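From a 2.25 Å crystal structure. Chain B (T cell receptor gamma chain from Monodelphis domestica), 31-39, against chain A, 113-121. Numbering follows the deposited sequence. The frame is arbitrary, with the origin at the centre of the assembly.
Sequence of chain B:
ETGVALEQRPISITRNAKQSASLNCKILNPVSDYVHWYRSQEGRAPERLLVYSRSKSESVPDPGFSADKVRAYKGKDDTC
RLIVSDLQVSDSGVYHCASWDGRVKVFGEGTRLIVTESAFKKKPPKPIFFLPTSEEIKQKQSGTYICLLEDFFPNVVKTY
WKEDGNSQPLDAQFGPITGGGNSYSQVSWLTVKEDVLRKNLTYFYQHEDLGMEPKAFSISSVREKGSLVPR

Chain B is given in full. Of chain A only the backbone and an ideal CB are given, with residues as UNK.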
# COMPACT_ATOMS: atom_id res chain seq x y z
N VAL B 31 11.45 -10.77 -19.28
CA VAL B 31 12.11 -10.09 -20.39
C VAL B 31 13.60 -9.90 -20.14
O VAL B 31 14.26 -9.24 -20.95
CB VAL B 31 11.43 -8.74 -20.67
CG1 VAL B 31 11.68 -8.27 -22.10
CG2 VAL B 31 9.94 -8.83 -20.40
N SER B 32 14.13 -10.44 -19.05
CA SER B 32 15.51 -10.17 -18.68
C SER B 32 16.08 -11.38 -17.96
O SER B 32 15.35 -12.20 -17.38
CB SER B 32 15.63 -8.93 -17.78
OG SER B 32 16.99 -8.61 -17.54
N ASP B 33 17.41 -11.47 -17.96
CA ASP B 33 18.09 -12.56 -17.28
C ASP B 33 18.39 -12.26 -15.82
O ASP B 33 18.74 -13.18 -15.06
CB ASP B 33 19.39 -12.89 -18.02
CG ASP B 33 20.02 -14.18 -17.53
OD1 ASP B 33 19.27 -15.17 -17.37
OD2 ASP B 33 21.24 -14.20 -17.33
N TYR B 34 18.27 -11.01 -15.38
CA TYR B 34 18.68 -10.61 -14.04
C TYR B 34 17.47 -10.31 -13.18
O TYR B 34 16.53 -9.63 -13.61
CB TYR B 34 19.64 -9.42 -14.11
CG TYR B 34 20.88 -9.78 -14.87
CD1 TYR B 34 21.97 -10.36 -14.23
CD2 TYR B 34 20.94 -9.62 -16.25
CE1 TYR B 34 23.10 -10.73 -14.94
CE2 TYR B 34 22.07 -9.99 -16.97
CZ TYR B 34 23.14 -10.54 -16.31
OH TYR B 34 24.26 -10.90 -17.02
N VAL B 35 17.49 -10.85 -11.96
CA VAL B 35 16.51 -10.55 -10.93
C VAL B 35 17.21 -9.73 -9.86
O VAL B 35 18.25 -10.15 -9.34
CB VAL B 35 15.91 -11.84 -10.34
CG1 VAL B 35 14.89 -11.50 -9.27
CG2 VAL B 35 15.27 -12.66 -11.45
N HIS B 36 16.66 -8.55 -9.56
CA HIS B 36 17.26 -7.60 -8.63
C HIS B 36 16.47 -7.58 -7.33
O HIS B 36 15.25 -7.70 -7.34
CB HIS B 36 17.28 -6.19 -9.22
CG HIS B 36 17.90 -6.12 -10.59
ND1 HIS B 36 19.15 -5.59 -10.81
CD2 HIS B 36 17.43 -6.51 -11.80
CE1 HIS B 36 19.43 -5.65 -12.10
NE2 HIS B 36 18.41 -6.21 -12.72
N TRP B 37 17.17 -7.43 -6.20
CA TRP B 37 16.56 -7.42 -4.88
C TRP B 37 16.88 -6.11 -4.19
O TRP B 37 18.04 -5.85 -3.85
CB TRP B 37 17.03 -8.60 -4.02
CG TRP B 37 16.34 -9.88 -4.37
CD1 TRP B 37 16.80 -10.86 -5.19
CD2 TRP B 37 15.05 -10.30 -3.93
NE1 TRP B 37 15.88 -11.88 -5.28
CE2 TRP B 37 14.79 -11.56 -4.51
CE3 TRP B 37 14.09 -9.75 -3.08
CZ2 TRP B 37 13.62 -12.27 -4.28
CZ3 TRP B 37 12.91 -10.46 -2.86
CH2 TRP B 37 12.69 -11.70 -3.46
N TYR B 38 15.85 -5.29 -3.97
CA TYR B 38 15.96 -4.00 -3.31
C TYR B 38 15.35 -4.09 -1.91
O TYR B 38 14.49 -4.93 -1.64
CB TYR B 38 15.22 -2.90 -4.11
CG TYR B 38 15.94 -2.46 -5.39
CD1 TYR B 38 15.87 -3.23 -6.54
CD2 TYR B 38 16.65 -1.28 -5.44
CE1 TYR B 38 16.51 -2.83 -7.71
CE2 TYR B 38 17.30 -0.87 -6.59
CZ TYR B 38 17.23 -1.65 -7.72
OH TYR B 38 17.87 -1.24 -8.87
N ARG B 39 15.83 -3.23 -1.02
CA ARG B 39 15.31 -3.15 0.33
C ARG B 39 14.91 -1.72 0.63
O ARG B 39 15.62 -0.77 0.27
CB ARG B 39 16.32 -3.61 1.38
CG ARG B 39 15.82 -3.41 2.82
CD ARG B 39 16.74 -4.07 3.84
NE ARG B 39 18.07 -3.49 3.80
CZ ARG B 39 19.11 -3.96 4.47
NH1 ARG B 39 18.99 -5.03 5.24
NH2 ARG B 39 20.27 -3.34 4.37
N UNK A 113 24.12 -2.49 -18.98
CA UNK A 113 23.24 -3.59 -19.32
C UNK A 113 22.25 -3.86 -18.19
O UNK A 113 22.07 -3.03 -17.30
CB UNK A 113 24.06 -4.85 -19.63
N UNK A 114 21.63 -5.04 -18.23
CA UNK A 114 20.60 -5.43 -17.28
C UNK A 114 21.13 -5.68 -15.88
O UNK A 114 20.34 -6.03 -14.99
CB UNK A 114 19.89 -6.69 -17.78
N UNK A 115 22.43 -5.53 -15.66
CA UNK A 115 22.97 -5.58 -14.31
C UNK A 115 23.00 -4.21 -13.64
O UNK A 115 23.40 -4.12 -12.48
CB UNK A 115 24.38 -6.17 -14.34
N UNK A 116 22.61 -3.16 -14.36
CA UNK A 116 22.59 -1.81 -13.79
C UNK A 116 21.65 -1.75 -12.60
O UNK A 116 20.67 -2.49 -12.50
CB UNK A 116 22.17 -0.78 -14.84
N UNK A 117 21.96 -0.86 -11.67
CA UNK A 117 21.07 -0.59 -10.55
C UNK A 117 20.52 0.83 -10.62
O UNK A 117 21.03 1.70 -11.33
CB UNK A 117 21.80 -0.81 -9.22
N UNK A 118 19.44 1.03 -9.88
CA UNK A 118 18.92 2.34 -9.56
C UNK A 118 19.47 2.72 -8.19
O UNK A 118 19.47 1.89 -7.27
CB UNK A 118 17.39 2.36 -9.58
N UNK A 119 20.02 3.93 -8.08
CA UNK A 119 20.32 4.55 -6.80
C UNK A 119 19.21 5.55 -6.55
O UNK A 119 18.85 6.32 -7.45
CB UNK A 119 21.70 5.21 -6.78
N UNK A 120 18.65 5.52 -5.34
CA UNK A 120 17.51 6.35 -4.97
C UNK A 120 17.92 7.36 -3.90
O UNK A 120 18.81 7.10 -3.09
CB UNK A 120 16.35 5.48 -4.47
N UNK A 121 17.25 8.51 -3.89
CA UNK A 121 17.34 9.42 -2.76
C UNK A 121 16.34 9.05 -1.69
O UNK A 121 15.61 8.06 -1.78
CB UNK A 121 17.12 10.86 -3.21

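Position 113 opens a type I turn that closes at 116, where the backbone N lies 3.0 Å from the O of 113 in a hydrogen bond. Its CA-to-CB bond points sideways, with nothing of the chain B stretch within 5.5 Å of the ideal CB, so polar residues such as Asp, Asn or Ser, which are common at the start of a turn, would suit. The residue is D113(A); its OD1 accepts a weak hydrogen bond from the backbone N of residue 115, at 3.3 Å.

Position 114 points toward chain B. Its ideal CB lies 3.5 Å from both CD2 of Y34(B) and OG of S32(B), a tight fit beside the ring that favours a small or slender side chain. With phi/psi of -70/0 and a hydroxyl nearby, Ser, Asp or Asn would all be reasonable. It is D114(A). Its carboxylate ends beside S32(B), but OD2 of D114(A) and OG of S32(B) are modelled 2.2 Å apart, too close for the detail to bear weight. The backbone O of D114(A) lies 3.0 Å from NE2 of H36(B), near the plane of the imidazole.

At 115 the CB points sideways, 4.8 Å from CE1 of Y34(B). A short branch could reach over the tyrosine face, so Thr, Val or Ile would fit, and a hydroxyl could also turn back to the start of the turn. T115(A) does both: CG2 sits 3.6 Å from the centroid of the Y34(B) ring in a CH-pi contact, while OG1 donates to OD1 of D113(A) over a very short 2.4 Å.

Position 116 points away, and chain B leaves its choice open; D116(A) approaches through its backbone, with O 3.4 Å from CE1 of H36(B).

Position 117 begins the strand. Its CB lies 4.0 Å from OH of Y38(B), but points sideways, and many residues would serve. The side chain of K117(A) leads away.

At 118 the backbone makes the main polar contact: N donates to OH of Y38(B) at 2.9 Å and 175°. This bond needs no particular side chain, although the nearby tyrosine ring favours an aliphatic one. L118(A) places CB 4.3 Å from CE2 of Y38(B).

Position 119 points away and is unconstrained by chain B; it is V119(A).

At 120 CA-to-CB points toward chain B, but no atom of its stretch lies within 5.5 Å of the ideal CB, leaving room for Phe, Leu or Met. F120(A) spans the gap, its CE2 3.8 Å from CE2 of Y38(B), which lies at the edge of the phenylalanine ring.

Position 121 is out of reach; it is G121(A).

Chain A 113-121: DDTDKLVFG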
# COMPACT_ATOMS: atom_id res chain seq x y z
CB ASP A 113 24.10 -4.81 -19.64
CG ASP A 113 25.16 -5.06 -18.60
OD1 ASP A 113 25.03 -4.53 -17.48
OD2 ASP A 113 26.14 -5.78 -18.91
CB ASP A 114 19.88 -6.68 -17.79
CG ASP A 114 18.75 -6.35 -18.75
OD1 ASP A 114 18.64 -5.19 -19.21
OD2 ASP A 114 17.95 -7.27 -19.03
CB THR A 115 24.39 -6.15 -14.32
OG1 THR A 115 25.20 -5.34 -15.18
CG2 THR A 115 24.38 -7.59 -14.81
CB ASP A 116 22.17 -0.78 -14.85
CG ASP A 116 23.26 -0.50 -15.88
OD1 ASP A 116 24.34 -1.12 -15.77
OD2 ASP A 116 23.06 0.35 -16.78
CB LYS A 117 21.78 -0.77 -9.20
CG LYS A 117 23.00 0.12 -9.06
CD LYS A 117 23.73 -0.04 -7.72
CE LYS A 117 24.85 1.01 -7.61
NZ LYS A 117 25.45 1.16 -6.26
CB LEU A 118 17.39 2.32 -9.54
CG LEU A 118 16.80 2.06 -10.93
CD1 LEU A 118 15.27 1.97 -10.87
CD2 LEU A 118 17.24 3.21 -11.83
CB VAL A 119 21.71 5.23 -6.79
CG1 VAL A 119 22.03 5.76 -5.38
CG2 VAL A 119 22.77 4.26 -7.20
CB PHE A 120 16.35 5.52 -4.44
CG PHE A 120 15.68 4.62 -5.47
CD1 PHE A 120 14.69 5.11 -6.30
CD2 PHE A 120 16.01 3.28 -5.56
CE1 PHE A 120 14.07 4.30 -7.22
CE2 PHE A 120 15.38 2.45 -6.48
CZ PHE A 120 14.42 2.97 -7.31
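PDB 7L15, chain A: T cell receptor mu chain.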